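Local coordinates for putative nudix hydrolase family member (Chromobacterium violaceum, PDB 3F13), which probably acts as a magnesium-dependent hydrolase of the Nudix family, although its own substrate is not established, at residues B[27-32]-B[39-44]; B[88-93]-B[145-150]; B[105-110]-B[114-119]. All coordinates share one frame; numbering follows the deposited sequence.

Contact 1: B[27-32]-B[39-44]; sequences DGVLVT and YNLPGG
Thr32 and Asn40 meet backbone to backbone through two reciprocal hydrogen bonds, a single antiparallel hydrogen-bonded bridge. Thr32 N gives to Asn40 O at 2.8 Å, and Asn40 N returns one to Thr32 O at 2.9 Å. Thr32 O also receives a CA-H contact from Tyr39. Beside the bridge, Val31 CG2 lies 3.6 Å from Tyr39 CD1, the two side chains running at about a right angle. The valine torsion (chi1 -64°) sets CG2 between backbone N and carbonyl carbon, against the tyrosine, and leaves CG1 beside the backbone N, 4.2 Å from Leu41 CD2. That same leucine methyl reaches back to Val29 CG1 at 3.6 Å, while Pro42 CD rests 3.3 Å from Leu30 O. Further out, strand 16-25 touches Leu41 through Thr20 and Ile22, and Ile60 of helix 52-64 packs on Pro42. Gly44 begins the Nudix signature sequence; Glu63, near its end, accepts a hydrogen bond from Gly43 N. Two backbone bonds thus hold the loop at one point, and apolar packing of Val29, Val31 and Leu41 continues from it, just before the Nudix signature.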
ATOM      1  N   ASP B  27      -4.758 -19.627   6.914  1.00 39.57           N
ATOM      2  CA  ASP B  27      -5.938 -20.457   6.647  1.00 39.45           C
ATOM      3  C   ASP B  27      -7.138 -19.769   5.997  1.00 38.40           C
ATOM      4  O   ASP B  27      -8.222 -20.341   5.965  1.00 38.45           O
ATOM      5  CB  ASP B  27      -6.355 -21.161   7.936  1.00 40.63           C
ATOM      6  CG  ASP B  27      -5.169 -21.764   8.646  1.00 43.79           C
ATOM      7  OD1 ASP B  27      -4.204 -22.124   7.919  1.00 49.03           O
ATOM      8  OD2 ASP B  27      -5.174 -21.853   9.892  1.00 47.13           O
ATOM      9  N   GLY B  28      -6.971 -18.547   5.485  1.00 36.75           N
ATOM     10  CA  GLY B  28      -7.999 -17.972   4.612  1.00 34.45           C
ATOM     11  C   GLY B  28      -8.079 -16.445   4.687  1.00 32.56           C
ATOM     12  O   GLY B  28      -7.262 -15.810   5.354  1.00 31.91           O
ATOM     13  N   VAL B  29      -9.085 -15.877   4.016  1.00 32.14           N
ATOM     14  CA  VAL B  29      -9.300 -14.420   3.995  1.00 31.01           C
ATOM     15  C   VAL B  29     -10.046 -13.947   5.246  1.00 31.32           C
ATOM     16  O   VAL B  29     -11.099 -14.496   5.624  1.00 30.96           O
ATOM     17  CB  VAL B  29     -10.102 -14.011   2.741  1.00 31.80           C
ATOM     18  CG1 VAL B  29     -10.564 -12.520   2.836  1.00 29.88           C
ATOM     19  CG2 VAL B  29      -9.289 -14.238   1.500  1.00 29.65           C
ATOM     20  N   LEU B  30      -9.513 -12.911   5.877  1.00 30.31           N
ATOM     21  CA  LEU B  30     -10.095 -12.314   7.062  1.00 30.10           C
ATOM     22  C   LEU B  30     -11.462 -11.655   6.818  1.00 30.26           C
ATOM     23  O   LEU B  30     -11.621 -10.879   5.876  1.00 27.56           O
ATOM     24  CB  LEU B  30      -9.118 -11.265   7.587  1.00 29.61           C
ATOM     25  CG  LEU B  30      -9.457 -10.645   8.939  1.00 31.44           C
ATOM     26  CD1 LEU B  30      -9.558 -11.744   9.991  1.00 35.32           C
ATOM     27  CD2 LEU B  30      -8.412  -9.598   9.297  1.00 31.48           C
ATOM     28  N   VAL B  31     -12.450 -12.010   7.644  1.00 29.93           N
ATOM     29  CA  VAL B  31     -13.744 -11.316   7.659  1.00 30.65           C
ATOM     30  C   VAL B  31     -14.101 -10.993   9.094  1.00 31.64           C
ATOM     31  O   VAL B  31     -13.604 -11.649  10.029  1.00 31.12           O
ATOM     32  CB  VAL B  31     -14.882 -12.155   7.049  1.00 31.24           C
ATOM     33  CG1 VAL B  31     -14.632 -12.415   5.546  1.00 31.05           C
ATOM     34  CG2 VAL B  31     -15.019 -13.467   7.783  1.00 29.01           C
ATOM     35  N   THR B  32     -14.941  -9.981   9.259  1.00 31.92           N
ATOM     36  CA  THR B  32     -15.276  -9.463  10.572  1.00 33.90           C
ATOM     37  C   THR B  32     -16.784  -9.284  10.684  1.00 35.60           C
ATOM     38  O   THR B  32     -17.466  -9.046   9.684  1.00 35.35           O
ATOM     39  CB  THR B  32     -14.609  -8.108  10.812  1.00 34.19           C
ATOM     40  OG1 THR B  32     -15.143  -7.122   9.917  1.00 34.09           O
ATOM     41  CG2 THR B  32     -13.089  -8.213  10.588  1.00 33.29           C
ATOM     42  N   TYR B  39     -20.923 -11.777   8.647  1.00 37.48           N
ATOM     43  CA  TYR B  39     -19.528 -11.447   8.380  1.00 35.02           C
ATOM     44  C   TYR B  39     -19.382 -10.657   7.085  1.00 33.86           C
ATOM     45  O   TYR B  39     -20.123 -10.849   6.142  1.00 33.50           O
ATOM     46  CB  TYR B  39     -18.681 -12.723   8.322  1.00 34.50           C
ATOM     47  CG  TYR B  39     -18.387 -13.351   9.683  1.00 35.46           C
ATOM     48  CD1 TYR B  39     -17.309 -12.938  10.454  1.00 36.77           C
ATOM     49  CD2 TYR B  39     -19.189 -14.370  10.183  1.00 35.16           C
ATOM     50  CE1 TYR B  39     -17.034 -13.516  11.689  1.00 36.82           C
ATOM     51  CE2 TYR B  39     -18.926 -14.945  11.407  1.00 38.66           C
ATOM     52  CZ  TYR B  39     -17.858 -14.513  12.161  1.00 39.29           C
ATOM     53  OH  TYR B  39     -17.597 -15.095  13.391  1.00 43.72           O
ATOM     54  N   ASN B  40     -18.381  -9.788   7.043  1.00 32.61           N
ATOM     55  CA  ASN B  40     -18.081  -9.031   5.862  1.00 31.30           C
ATOM     56  C   ASN B  40     -16.586  -8.804   5.790  1.00 30.21           C
ATOM     57  O   ASN B  40     -15.866  -8.916   6.810  1.00 29.22           O
ATOM     58  CB  ASN B  40     -18.776  -7.689   5.913  1.00 32.49           C
ATOM     59  CG  ASN B  40     -19.117  -7.153   4.540  1.00 34.21           C
ATOM     60  OD1 ASN B  40     -18.639  -7.639   3.496  1.00 33.06           O
ATOM     61  ND2 ASN B  40     -19.955  -6.112   4.529  1.00 38.19           N
ATOM     62  N   LEU B  41     -16.105  -8.491   4.597  1.00 28.52           N
ATOM     63  CA  LEU B  41     -14.708  -8.052   4.479  1.00 27.85           C
ATOM     64  C   LEU B  41     -14.468  -6.748   5.252  1.00 27.35           C
ATOM     65  O   LEU B  41     -15.303  -5.866   5.267  1.00 28.85           O
ATOM     66  CB  LEU B  41     -14.388  -7.818   3.026  1.00 27.27           C
ATOM     67  CG  LEU B  41     -14.329  -9.078   2.185  1.00 26.32           C
ATOM     68  CD1 LEU B  41     -14.256  -8.550   0.765  1.00 27.38           C
ATOM     69  CD2 LEU B  41     -13.134 -10.017   2.489  1.00 28.33           C
ATOM     70  N   PRO B  42     -13.300  -6.624   5.884  1.00 27.56           N
ATOM     71  CA  PRO B  42     -12.987  -5.422   6.667  1.00 26.96           C
ATOM     72  C   PRO B  42     -12.947  -4.156   5.792  1.00 27.21           C
ATOM     73  O   PRO B  42     -12.672  -4.239   4.620  1.00 27.33           O
ATOM     74  CB  PRO B  42     -11.590  -5.705   7.228  1.00 27.68           C
ATOM     75  CG  PRO B  42     -11.129  -7.018   6.640  1.00 28.54           C
ATOM     76  CD  PRO B  42     -12.254  -7.655   5.920  1.00 27.17           C
ATOM     77  N   GLY B  43     -13.201  -2.981   6.368  1.00 28.05           N
ATOM     78  CA  GLY B  43     -13.141  -1.769   5.572  1.00 28.64           C
ATOM     79  C   GLY B  43     -14.123  -0.764   6.114  1.00 29.80           C
ATOM     80  O   GLY B  43     -14.676  -0.977   7.205  1.00 30.94           O
ATOM     81  N   GLY B  44     -14.362   0.309   5.370  1.00 29.07           N
ATOM     82  CA  GLY B  44     -15.319   1.329   5.825  1.00 29.89           C
ATOM     83  C   GLY B  44     -15.414   2.526   4.906  1.00 29.73           C
ATOM     84  O   GLY B  44     -14.817   2.562   3.859  1.00 28.16           O
TER

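Contact 2: B[88-93]-B[145-150]; sequences LCIAQG and LGLARY
Strand 82-90 and helix 136-157 approach with Ile90 and Ala148 as the nearest backbone positions, 6.6 Å between their CA atoms. Leu88 and Ile90, two residues apart on the strand, both project toward the helix, and each meets one leucine there. Leu88 sends CD1 to 4.0 Å from Leu145 CD2, and its other methyl, CD2, lies equally close to Leu145 CG, so the forked end of one leucine sits against the branch of the other. Leu145 starts out away from the strand; with CG lying beside its own backbone N (chi1 -75°), the branch swings back and only CD2 and CG make the contact. Ile90 touches with a single atom, CD1, which lies 3.8 Å from Leu147 CD2, the two side chains crossing at about a right angle. Here the last helix of the chain packs on a strand of the mixed sheet of the Nudix fold, through the aliphatic ends of the side chains. Cys89, between the two touching residues, takes no part and packs on Ala21 and Ile23 of strand 16-25. Around the leucine pair, Tyr127 of helix 118-132 touches both Leu88 and Leu145, while Leu144 reaches Leu88 and Ile90 from the same helix as Leu145. Leu147 has another neighbour as well, Leu72 of the second subunit, so this hydrophobic layer runs on into the dimer contact. On the helix itself, Leu145 O accepts the backbone bond from Arg149 N at 2.9 Å and also lies over one face of the Arg149 guanidinium.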
ATOM      1  N   LEU B  88      -5.723  -5.825  -1.867  1.00 22.68           N
ATOM      2  CA  LEU B  88      -5.099  -6.976  -1.205  1.00 23.79           C
ATOM      3  C   LEU B  88      -4.071  -6.348  -0.275  1.00 25.19           C
ATOM      4  O   LEU B  88      -3.239  -5.554  -0.732  1.00 25.90           O
ATOM      5  CB  LEU B  88      -4.357  -7.837  -2.227  1.00 23.28           C
ATOM      6  CG  LEU B  88      -3.579  -9.031  -1.631  1.00 25.26           C
ATOM      7  CD1 LEU B  88      -4.500 -10.084  -1.034  1.00 25.03           C
ATOM      8  CD2 LEU B  88      -2.685  -9.694  -2.692  1.00 29.13           C
ATOM      9  N   CYS B  89      -4.163  -6.633   1.014  1.00 26.48           N
ATOM     10  CA  CYS B  89      -3.259  -6.014   2.000  1.00 28.96           C
ATOM     11  C   CYS B  89      -2.406  -7.018   2.770  1.00 30.04           C
ATOM     12  O   CYS B  89      -2.879  -8.087   3.117  1.00 29.43           O
ATOM     13  CB  CYS B  89      -4.068  -5.232   3.024  1.00 29.42           C
ATOM     14  SG  CYS B  89      -5.276  -4.073   2.323  1.00 31.23           S
ATOM     15  N   ILE B  90      -1.165  -6.625   3.064  1.00 30.59           N
ATOM     16  CA  ILE B  90      -0.276  -7.325   3.969  1.00 33.77           C
ATOM     17  C   ILE B  90      -0.085  -6.484   5.241  1.00 34.20           C
ATOM     18  O   ILE B  90       0.166  -5.259   5.193  1.00 35.93           O
ATOM     19  CB  ILE B  90       1.169  -7.403   3.404  1.00 33.15           C
ATOM     20  CG1 ILE B  90       1.200  -7.704   1.918  1.00 35.34           C
ATOM     21  CG2 ILE B  90       2.054  -8.289   4.296  1.00 34.39           C
ATOM     22  CD1 ILE B  90       2.601  -8.087   1.471  1.00 36.89           C
ATOM     23  N   ALA B  91      -0.210  -7.146   6.368  1.00 37.94           N
ATOM     24  CA  ALA B  91       0.305  -6.666   7.657  1.00 40.14           C
ATOM     25  C   ALA B  91       0.910  -7.904   8.350  1.00 41.44           C
ATOM     26  O   ALA B  91       0.620  -9.034   7.963  1.00 42.57           O
ATOM     27  CB  ALA B  91      -0.807  -6.022   8.498  1.00 39.94           C
ATOM     28  N   GLN B  92       1.798  -7.702   9.311  1.00 43.97           N
ATOM     29  CA  GLN B  92       2.570  -8.822   9.855  1.00 45.82           C
ATOM     30  C   GLN B  92       2.219  -9.134  11.300  1.00 46.68           C
ATOM     31  O   GLN B  92       3.043  -9.690  12.042  1.00 48.12           O
ATOM     32  CB  GLN B  92       4.079  -8.570   9.730  1.00 46.55           C
ATOM     33  N   GLY B  93       1.008  -8.785  11.706  1.00 46.59           N
ATOM     34  CA  GLY B  93       0.537  -9.196  13.022  1.00 46.76           C
ATOM     35  C   GLY B  93      -0.575 -10.221  12.938  1.00 46.44           C
ATOM     36  O   GLY B  93      -0.861 -10.772  11.870  1.00 46.76           O
ATOM     37  N   LEU B 145       1.067 -12.324  -2.470  1.00 26.06           N
ATOM     38  CA  LEU B 145       0.665 -13.506  -1.710  1.00 27.61           C
ATOM     39  C   LEU B 145       1.887 -14.358  -1.296  1.00 27.91           C
ATOM     40  O   LEU B 145       2.016 -14.804  -0.137  1.00 29.29           O
ATOM     41  CB  LEU B 145      -0.370 -14.294  -2.503  1.00 29.37           C
ATOM     42  CG  LEU B 145      -1.740 -13.601  -2.463  1.00 29.10           C
ATOM     43  CD1 LEU B 145      -2.741 -14.433  -3.246  1.00 33.25           C
ATOM     44  CD2 LEU B 145      -2.242 -13.365  -1.037  1.00 32.01           C
ATOM     45  N   GLY B 146       2.824 -14.492  -2.221  1.00 27.51           N
ATOM     46  CA  GLY B 146       4.087 -15.179  -1.967  1.00 26.80           C
ATOM     47  C   GLY B 146       4.910 -14.522  -0.871  1.00 25.85           C
ATOM     48  O   GLY B 146       5.459 -15.200  -0.032  1.00 26.24           O
ATOM     49  N   LEU B 147       5.005 -13.191  -0.900  1.00 24.82           N
ATOM     50  CA  LEU B 147       5.581 -12.420   0.180  1.00 24.15           C
ATOM     51  C   LEU B 147       4.913 -12.736   1.518  1.00 25.29           C
ATOM     52  O   LEU B 147       5.589 -13.051   2.505  1.00 25.22           O
ATOM     53  CB  LEU B 147       5.517 -10.910  -0.167  1.00 24.34           C
ATOM     54  CG  LEU B 147       6.173 -10.009   0.892  1.00 24.44           C
ATOM     55  CD1 LEU B 147       7.578 -10.487   1.261  1.00 24.21           C
ATOM     56  CD2 LEU B 147       6.193  -8.571   0.396  1.00 28.62           C
ATOM     57  N   ALA B 148       3.596 -12.659   1.587  1.00 26.60           N
ATOM     58  CA  ALA B 148       2.924 -12.929   2.847  1.00 28.36           C
ATOM     59  C   ALA B 148       3.266 -14.342   3.344  1.00 30.18           C
ATOM     60  O   ALA B 148       3.556 -14.544   4.528  1.00 30.59           O
ATOM     61  CB  ALA B 148       1.449 -12.773   2.687  1.00 29.50           C
ATOM     62  N   ARG B 149       3.236 -15.303   2.437  1.00 28.84           N
ATOM     63  CA  ARG B 149       3.587 -16.683   2.778  1.00 31.45           C
ATOM     64  C   ARG B 149       4.986 -16.834   3.315  1.00 30.70           C
ATOM     65  O   ARG B 149       5.201 -17.571   4.289  1.00 31.03           O
ATOM     66  CB  ARG B 149       3.409 -17.576   1.572  1.00 32.11           C
ATOM     67  CG  ARG B 149       1.990 -18.036   1.430  1.00 37.29           C
ATOM     68  CD  ARG B 149       1.874 -19.214   0.480  1.00 42.21           C
ATOM     69  NE  ARG B 149       2.058 -18.778  -0.897  1.00 48.73           N
ATOM     70  CZ  ARG B 149       1.072 -18.338  -1.673  1.00 48.53           C
ATOM     71  NH1 ARG B 149      -0.189 -18.279  -1.224  1.00 49.57           N
ATOM     72  NH2 ARG B 149       1.352 -17.970  -2.900  1.00 49.11           N
ATOM     73  N   TYR B 150       5.939 -16.164   2.683  1.00 30.17           N
ATOM     74  CA  TYR B 150       7.291 -16.195   3.187  1.00 30.78           C
ATOM     75  C   TYR B 150       7.368 -15.582   4.582  1.00 31.30           C
ATOM     76  O   TYR B 150       8.092 -16.095   5.432  1.00 31.54           O
ATOM     77  CB  TYR B 150       8.249 -15.469   2.243  1.00 30.33           C
ATOM     78  CG  TYR B 150       9.640 -15.293   2.801  1.00 31.53           C
ATOM     79  CD1 TYR B 150      10.562 -16.341   2.800  1.00 33.47           C
ATOM     80  CD2 TYR B 150      10.035 -14.072   3.312  1.00 33.48           C
ATOM     81  CE1 TYR B 150      11.849 -16.164   3.310  1.00 35.07           C
ATOM     82  CE2 TYR B 150      11.308 -13.879   3.838  1.00 33.98           C
ATOM     83  CZ  TYR B 150      12.205 -14.920   3.819  1.00 36.59           C
ATOM     84  OH  TYR B 150      13.447 -14.693   4.331  1.00 36.15           O
TER

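Contact 3: B[105-110]-B[114-119]; sequences ALVSSP and MDLFVE
The connection between strand 103-107 and helix 118-132 folds back on itself here, so that Met114 and Leu116 in the loop pack onto Val107 at the end of the strand. Val107 CG2 is the shared atom: Met114 CE lies 3.7 Å from it and Leu116 CD2 4.1 Å. Met114 reaches across with an extended chain (chi1 159°, chi2 161°) and then bends at the thioether. That last torsion, about CG-SD (chi3 9°), is close to eclipsed and strained, so the exact place of CE, modelled 3.5 Å from Leu106 O, is somewhat doubtful; SD sits 4.3 Å from Ala105 CB. An inverse gamma turn centred on Asp115, closed by a weak bond from Leu116 N to Met114 O at 3.0 Å, lies between the two loop residues and is consistent with both side chains pointing to the same methyl. Asp115 OD1 also forms a salt bridge with Arg38, and Tyr39 bonds through its backbone to both Asp115 and Phe117, the N-cap residue of the helix. Val31, Tyr39 and Leu124 continue the apolar surroundings. The contact across the segments is apolar, carried by the methionine end and the Leu116 methyl on Val107; polar bonds to neighbouring parts of the chain fix the direction of the loop.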
ATOM      1  N   ALA B 105     -13.223 -14.086  11.597  1.00 36.57           N
ATOM      2  CA  ALA B 105     -13.036 -15.453  11.112  1.00 35.94           C
ATOM      3  C   ALA B 105     -12.330 -15.440   9.757  1.00 36.00           C
ATOM      4  O   ALA B 105     -11.914 -14.389   9.281  1.00 35.15           O
ATOM      5  CB  ALA B 105     -14.374 -16.182  11.013  1.00 36.25           C
ATOM      6  N   LEU B 106     -12.176 -16.612   9.156  1.00 36.06           N
ATOM      7  CA  LEU B 106     -11.403 -16.765   7.932  1.00 35.66           C
ATOM      8  C   LEU B 106     -12.249 -17.480   6.901  1.00 36.60           C
ATOM      9  O   LEU B 106     -12.961 -18.444   7.223  1.00 36.56           O
ATOM     10  CB  LEU B 106     -10.148 -17.587   8.208  1.00 35.98           C
ATOM     11  CG  LEU B 106      -9.266 -16.937   9.246  1.00 36.22           C
ATOM     12  CD1 LEU B 106      -8.014 -17.782   9.455  1.00 36.44           C
ATOM     13  CD2 LEU B 106      -8.929 -15.525   8.765  1.00 36.78           C
ATOM     14  N   VAL B 107     -12.183 -17.019   5.662  1.00 36.73           N
ATOM     15  CA  VAL B 107     -12.979 -17.614   4.605  1.00 37.91           C
ATOM     16  C   VAL B 107     -12.083 -18.300   3.561  1.00 38.67           C
ATOM     17  O   VAL B 107     -11.175 -17.666   3.041  1.00 38.10           O
ATOM     18  CB  VAL B 107     -13.788 -16.552   3.901  1.00 37.54           C
ATOM     19  CG1 VAL B 107     -14.262 -17.102   2.560  1.00 37.39           C
ATOM     20  CG2 VAL B 107     -14.930 -16.064   4.797  1.00 38.48           C
ATOM     21  N   SER B 108     -12.342 -19.576   3.245  1.00 39.76           N
ATOM     22  CA  SER B 108     -11.446 -20.335   2.327  1.00 40.86           C
ATOM     23  C   SER B 108     -11.890 -20.344   0.866  1.00 41.66           C
ATOM     24  O   SER B 108     -11.101 -20.674  -0.039  1.00 42.98           O
ATOM     25  CB  SER B 108     -11.237 -21.783   2.819  1.00 41.55           C
ATOM     26  N   SER B 109     -13.147 -20.002   0.615  1.00 41.23           N
ATOM     27  CA  SER B 109     -13.622 -19.900  -0.756  1.00 41.07           C
ATOM     28  C   SER B 109     -14.895 -19.065  -0.801  1.00 41.03           C
ATOM     29  O   SER B 109     -15.589 -18.958   0.211  1.00 41.49           O
ATOM     30  CB  SER B 109     -13.809 -21.295  -1.384  1.00 41.16           C
ATOM     31  OG  SER B 109     -15.161 -21.678  -1.443  1.00 39.68           O
ATOM     32  N   PRO B 110     -15.181 -18.434  -1.954  1.00 40.90           N
ATOM     33  CA  PRO B 110     -16.328 -17.547  -2.087  1.00 40.91           C
ATOM     34  C   PRO B 110     -17.629 -18.336  -1.968  1.00 41.11           C
ATOM     35  O   PRO B 110     -18.698 -17.750  -1.858  1.00 40.98           O
ATOM     36  CB  PRO B 110     -16.190 -16.999  -3.506  1.00 41.48           C
ATOM     37  CG  PRO B 110     -14.764 -17.309  -3.907  1.00 41.63           C
ATOM     38  CD  PRO B 110     -14.463 -18.589  -3.226  1.00 41.38           C
ATOM     39  N   MET B 114     -20.382 -20.018   5.477  1.00 41.38           N
ATOM     40  CA  MET B 114     -20.492 -18.945   6.433  1.00 40.97           C
ATOM     41  C   MET B 114     -21.476 -17.908   5.934  1.00 40.33           C
ATOM     42  O   MET B 114     -21.678 -17.731   4.719  1.00 40.15           O
ATOM     43  CB  MET B 114     -19.073 -18.389   6.666  1.00 40.60           C
ATOM     44  CG  MET B 114     -18.918 -17.000   7.208  1.00 42.23           C
ATOM     45  SD  MET B 114     -17.241 -16.840   7.897  1.00 39.50           S
ATOM     46  CE  MET B 114     -16.424 -18.333   7.378  1.00 39.96           C
ATOM     47  N   ASP B 115     -22.110 -17.227   6.876  1.00 40.30           N
ATOM     48  CA  ASP B 115     -23.121 -16.259   6.547  1.00 40.46           C
ATOM     49  C   ASP B 115     -22.475 -14.922   6.186  1.00 40.43           C
ATOM     50  O   ASP B 115     -22.386 -14.036   7.019  1.00 39.34           O
ATOM     51  CB  ASP B 115     -24.057 -16.083   7.736  1.00 41.08           C
ATOM     52  CG  ASP B 115     -25.349 -15.396   7.366  1.00 42.67           C
ATOM     53  OD1 ASP B 115     -25.473 -14.928   6.220  1.00 46.16           O
ATOM     54  OD2 ASP B 115     -26.242 -15.329   8.232  1.00 44.87           O
ATOM     55  N   LEU B 116     -22.045 -14.788   4.931  1.00 39.95           N
ATOM     56  CA  LEU B 116     -21.436 -13.528   4.464  1.00 39.77           C
ATOM     57  C   LEU B 116     -22.414 -12.504   3.954  1.00 39.00           C
ATOM     58  O   LEU B 116     -23.395 -12.830   3.303  1.00 39.54           O
ATOM     59  CB  LEU B 116     -20.459 -13.814   3.341  1.00 39.42           C
ATOM     60  CG  LEU B 116     -19.279 -14.696   3.694  1.00 40.89           C
ATOM     61  CD1 LEU B 116     -18.360 -14.761   2.464  1.00 41.45           C
ATOM     62  CD2 LEU B 116     -18.544 -14.121   4.911  1.00 42.32           C
ATOM     63  N   PHE B 117     -22.139 -11.240   4.229  1.00 38.73           N
ATOM     64  CA  PHE B 117     -22.838 -10.214   3.526  1.00 38.77           C
ATOM     65  C   PHE B 117     -22.707 -10.455   2.008  1.00 38.33           C
ATOM     66  O   PHE B 117     -21.657 -10.867   1.519  1.00 37.53           O
ATOM     67  CB  PHE B 117     -22.306  -8.844   3.903  1.00 39.59           C
ATOM     68  CG  PHE B 117     -23.157  -7.743   3.398  1.00 44.64           C
ATOM     69  CD1 PHE B 117     -24.292  -7.350   4.102  1.00 47.86           C
ATOM     70  CD2 PHE B 117     -22.873  -7.139   2.179  1.00 48.37           C
ATOM     71  CE1 PHE B 117     -25.112  -6.341   3.617  1.00 50.59           C
ATOM     72  CE2 PHE B 117     -23.688  -6.140   1.681  1.00 51.01           C
ATOM     73  CZ  PHE B 117     -24.812  -5.731   2.405  1.00 51.45           C
ATOM     74  N   VAL B 118     -23.787 -10.221   1.275  1.00 37.80           N
ATOM     75  CA  VAL B 118     -23.837 -10.478  -0.169  1.00 38.07           C
ATOM     76  C   VAL B 118     -22.709  -9.832  -1.000  1.00 37.62           C
ATOM     77  O   VAL B 118     -22.047 -10.505  -1.772  1.00 37.33           O
ATOM     78  CB  VAL B 118     -25.177 -10.000  -0.767  1.00 38.37           C
ATOM     79  CG1 VAL B 118     -25.506  -8.607  -0.283  1.00 40.08           C
ATOM     80  CG2 VAL B 118     -25.095 -10.034  -2.298  1.00 40.18           C
ATOM     81  N   GLU B 119     -22.539  -8.515  -0.869  1.00 37.20           N
ATOM     82  CA  GLU B 119     -21.432  -7.800  -1.537  1.00 36.61           C
ATOM     83  C   GLU B 119     -20.044  -8.316  -1.128  1.00 35.37           C
ATOM     84  O   GLU B 119     -19.126  -8.360  -1.947  1.00 34.32           O
ATOM     85  CB  GLU B 119     -21.504  -6.307  -1.244  1.00 37.05           C
ATOM     86  CG  GLU B 119     -22.849  -5.636  -1.593  1.00 40.24           C
ATOM     87  CD  GLU B 119     -23.257  -5.809  -3.061  1.00 43.37           C
ATOM     88  OE1 GLU B 119     -22.450  -6.352  -3.858  1.00 46.46           O
ATOM     89  OE2 GLU B 119     -24.395  -5.408  -3.419  1.00 45.84           O
TER

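How the contacts relate
From the N terminus, contact 1 comes first, closing the short loop between strand 28-33 and strand 43-45. Contact 2 opens later, on strand 82-90, and closes only on the final helix, 136-157; the long excursion between its segments contains contact 3, which closes the turn from strand 103-107 into helix 118-132. Contacts 1 and 3 adjoin, with centres about 8 Å apart: strands 28-33 and 103-107 are sheet neighbours, joined by Val29 O and Val107 N at 2.7 Å, and the two loops also meet, Asn40 ND2 packing 3.7 Å from Phe117 CB. Contact 2 touches neither, yet reaches the same mixed sheet and adds the last helix to it.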